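Local structure of sulfide-quinone reductase (Aquifex aeolicus, 3HYW) at residues T183-E188 against A219-K224. The protein oxidises hydrogen sulfide with a quinone as electron acceptor, using FAD and active-site cysteines on which polysulfide grows. Residues are numbered along the deposited sequence; the frame is centred on the assembly and turned at random.
Sequences TFITSE and ANVAVK
Ile185 meets Val221 and Val223 through one methyl, CG2. Ile185 CG2 lies 3.5 Å from Val221 CG2, tighter than usual for two carbons. It also touches CG2 of Val223, whose side chain crosses that of Ile185 at about a right angle. With CG1 beside the backbone N (chi1 -54°), CG2 of Ile185 stands anti to that N and is the branch that meets both valines. Tyr233 of strand 230-234 packs on both Ile185 and Val221.

The Asn220 side is looser and partly exposed. A water lies within hydrogen-bonding distance of both Ser187 O and Asn220 OD1. Val221 N points almost straight at Thr186 O, but at 3.4 Å the bond is weak. The backbone N of Asn220 donates to Glu188 O at 2.7 Å, with a bent N-H...O angle of 137°.

Thr186 OG1 accepts from Glu188 N at 3.0 Å, an ST turn, and donates to the anti lone pair of Glu188 OE1. That carboxylate is also bound by Tyr161 OH and Phe194 N. Thr186 CG2 rests 3.9 Å from Ala219 CB. An alanine here would probably leave Glu188 N without its acceptor and OE1 without the threonine hydroxyl, and open a gap beside Ala219.

The contact joins strand 182-185, which opens a beta-alpha-beta crossover through helix 202-212 to strand 216-218, and its following loop to the lead into antiparallel strand 222-226. Backbone bonds and methyl packing make the join; the Thr186 hydroxyl, by fixing the turn, probably helps to position Glu188 O.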
loop_
_atom_site.group_PDB
_atom_site.type_symbol
_atom_site.label_atom_id
_atom_site.label_comp_id
_atom_site.label_asym_id
_atom_site.label_seq_id
_atom_site.Cartn_x
_atom_site.Cartn_y
_atom_site.Cartn_z
ATOM N N THR A 183 3.181 20.527 -2.594
ATOM C CA THR A 183 1.890 19.865 -2.537
ATOM C C THR A 183 1.363 19.637 -3.946
ATOM O O THR A 183 1.381 20.537 -4.789
ATOM C CB THR A 183 0.865 20.674 -1.692
ATOM O OG1 THR A 183 1.365 20.816 -0.357
ATOM C CG2 THR A 183 -0.496 19.970 -1.645
ATOM N N PHE A 184 0.901 18.418 -4.187
ATOM C CA PHE A 184 0.332 18.037 -5.466
ATOM C C PHE A 184 -1.176 17.920 -5.296
ATOM O O PHE A 184 -1.641 17.210 -4.410
ATOM C CB PHE A 184 0.939 16.705 -5.914
ATOM C CG PHE A 184 0.667 16.361 -7.346
ATOM C CD1 PHE A 184 1.520 16.804 -8.352
ATOM C CD2 PHE A 184 -0.423 15.569 -7.691
ATOM C CE1 PHE A 184 1.272 16.490 -9.692
ATOM C CE2 PHE A 184 -0.672 15.247 -9.024
ATOM C CZ PHE A 184 0.181 15.706 -10.024
ATOM N N ILE A 185 -1.936 18.639 -6.123
ATOM C CA ILE A 185 -3.407 18.622 -6.029
ATOM C C ILE A 185 -4.013 18.213 -7.369
ATOM O O ILE A 185 -3.778 18.854 -8.390
ATOM C CB ILE A 185 -3.997 19.988 -5.585
ATOM C CG1 ILE A 185 -3.354 20.466 -4.279
ATOM C CG2 ILE A 185 -5.525 19.887 -5.432
ATOM C CD1 ILE A 185 -3.955 21.748 -3.719
ATOM N N THR A 186 -4.789 17.138 -7.361
ATOM C CA THR A 186 -5.306 16.591 -8.614
ATOM C C THR A 186 -6.799 16.242 -8.601
ATOM O O THR A 186 -7.375 15.901 -7.557
ATOM C CB THR A 186 -4.456 15.374 -9.077
ATOM O OG1 THR A 186 -4.964 14.880 -10.321
ATOM C CG2 THR A 186 -4.466 14.258 -8.020
ATOM N N SER A 187 -7.409 16.355 -9.780
ATOM C CA SER A 187 -8.767 15.893 -10.038
ATOM C C SER A 187 -8.860 14.361 -10.094
ATOM O O SER A 187 -9.943 13.796 -9.925
ATOM C CB SER A 187 -9.279 16.504 -11.343
ATOM O OG SER A 187 -8.265 16.510 -12.345
ATOM N N GLU A 188 -7.731 13.692 -10.340
ATOM C CA GLU A 188 -7.674 12.228 -10.292
ATOM C C GLU A 188 -8.222 11.733 -8.965
ATOM O O GLU A 188 -7.984 12.367 -7.927
ATOM C CB GLU A 188 -6.234 11.733 -10.403
ATOM C CG GLU A 188 -5.571 11.905 -11.752
ATOM C CD GLU A 188 -4.073 11.820 -11.599
ATOM O OE1 GLU A 188 -3.481 12.777 -11.054
ATOM O OE2 GLU A 188 -3.490 10.788 -11.970
ATOM N N ALA A 219 -5.859 14.375 -3.520
ATOM C CA ALA A 219 -6.482 13.845 -4.725
ATOM C C ALA A 219 -7.994 13.934 -4.596
ATOM O O ALA A 219 -8.519 14.178 -3.508
ATOM C CB ALA A 219 -6.037 12.398 -4.966
ATOM N N ASN A 220 -8.686 13.745 -5.715
ATOM C CA ASN A 220 -10.147 13.667 -5.735
ATOM C C ASN A 220 -10.829 14.976 -5.324
ATOM O O ASN A 220 -11.888 14.965 -4.689
ATOM C CB ASN A 220 -10.634 12.492 -4.866
ATOM C CG ASN A 220 -11.869 11.824 -5.425
ATOM O OD1 ASN A 220 -12.147 11.899 -6.623
ATOM N ND2 ASN A 220 -12.617 11.153 -4.559
ATOM N N VAL A 221 -10.218 16.099 -5.702
ATOM C CA VAL A 221 -10.771 17.414 -5.388
ATOM C C VAL A 221 -10.795 18.276 -6.643
ATOM O O VAL A 221 -10.103 17.991 -7.620
ATOM C CB VAL A 221 -9.992 18.146 -4.253
ATOM C CG1 VAL A 221 -10.117 17.398 -2.924
ATOM C CG2 VAL A 221 -8.526 18.344 -4.631
ATOM N N ALA A 222 -11.592 19.335 -6.598
ATOM C CA ALA A 222 -11.753 20.231 -7.733
ATOM C C ALA A 222 -11.124 21.576 -7.401
ATOM O O ALA A 222 -11.649 22.329 -6.571
ATOM C CB ALA A 222 -13.246 20.398 -8.059
ATOM N N VAL A 223 -9.984 21.862 -8.030
ATOM C CA VAL A 223 -9.346 23.171 -7.914
ATOM C C VAL A 223 -10.285 24.199 -8.538
ATOM O O VAL A 223 -10.678 24.067 -9.708
ATOM C CB VAL A 223 -7.961 23.200 -8.605
ATOM C CG1 VAL A 223 -7.350 24.601 -8.563
ATOM C CG2 VAL A 223 -7.031 22.204 -7.952
ATOM N N LYS A 224 -10.656 25.200 -7.744
ATOM C CA LYS A 224 -11.648 26.194 -8.155
ATOM C C LYS A 224 -11.030 27.552 -8.467
ATOM O O LYS A 224 -11.556 28.310 -9.288
ATOM C CB LYS A 224 -12.725 26.351 -7.075
ATOM C CG LYS A 224 -13.656 25.149 -6.938
ATOM C CD LYS A 224 -14.332 24.810 -8.274
ATOM C CE LYS A 224 -15.239 23.597 -8.170
ATOM N NZ LYS A 224 -16.663 23.983 -8.004
HETATM O O HOH W 1 -11.896 12.137 -9.218
#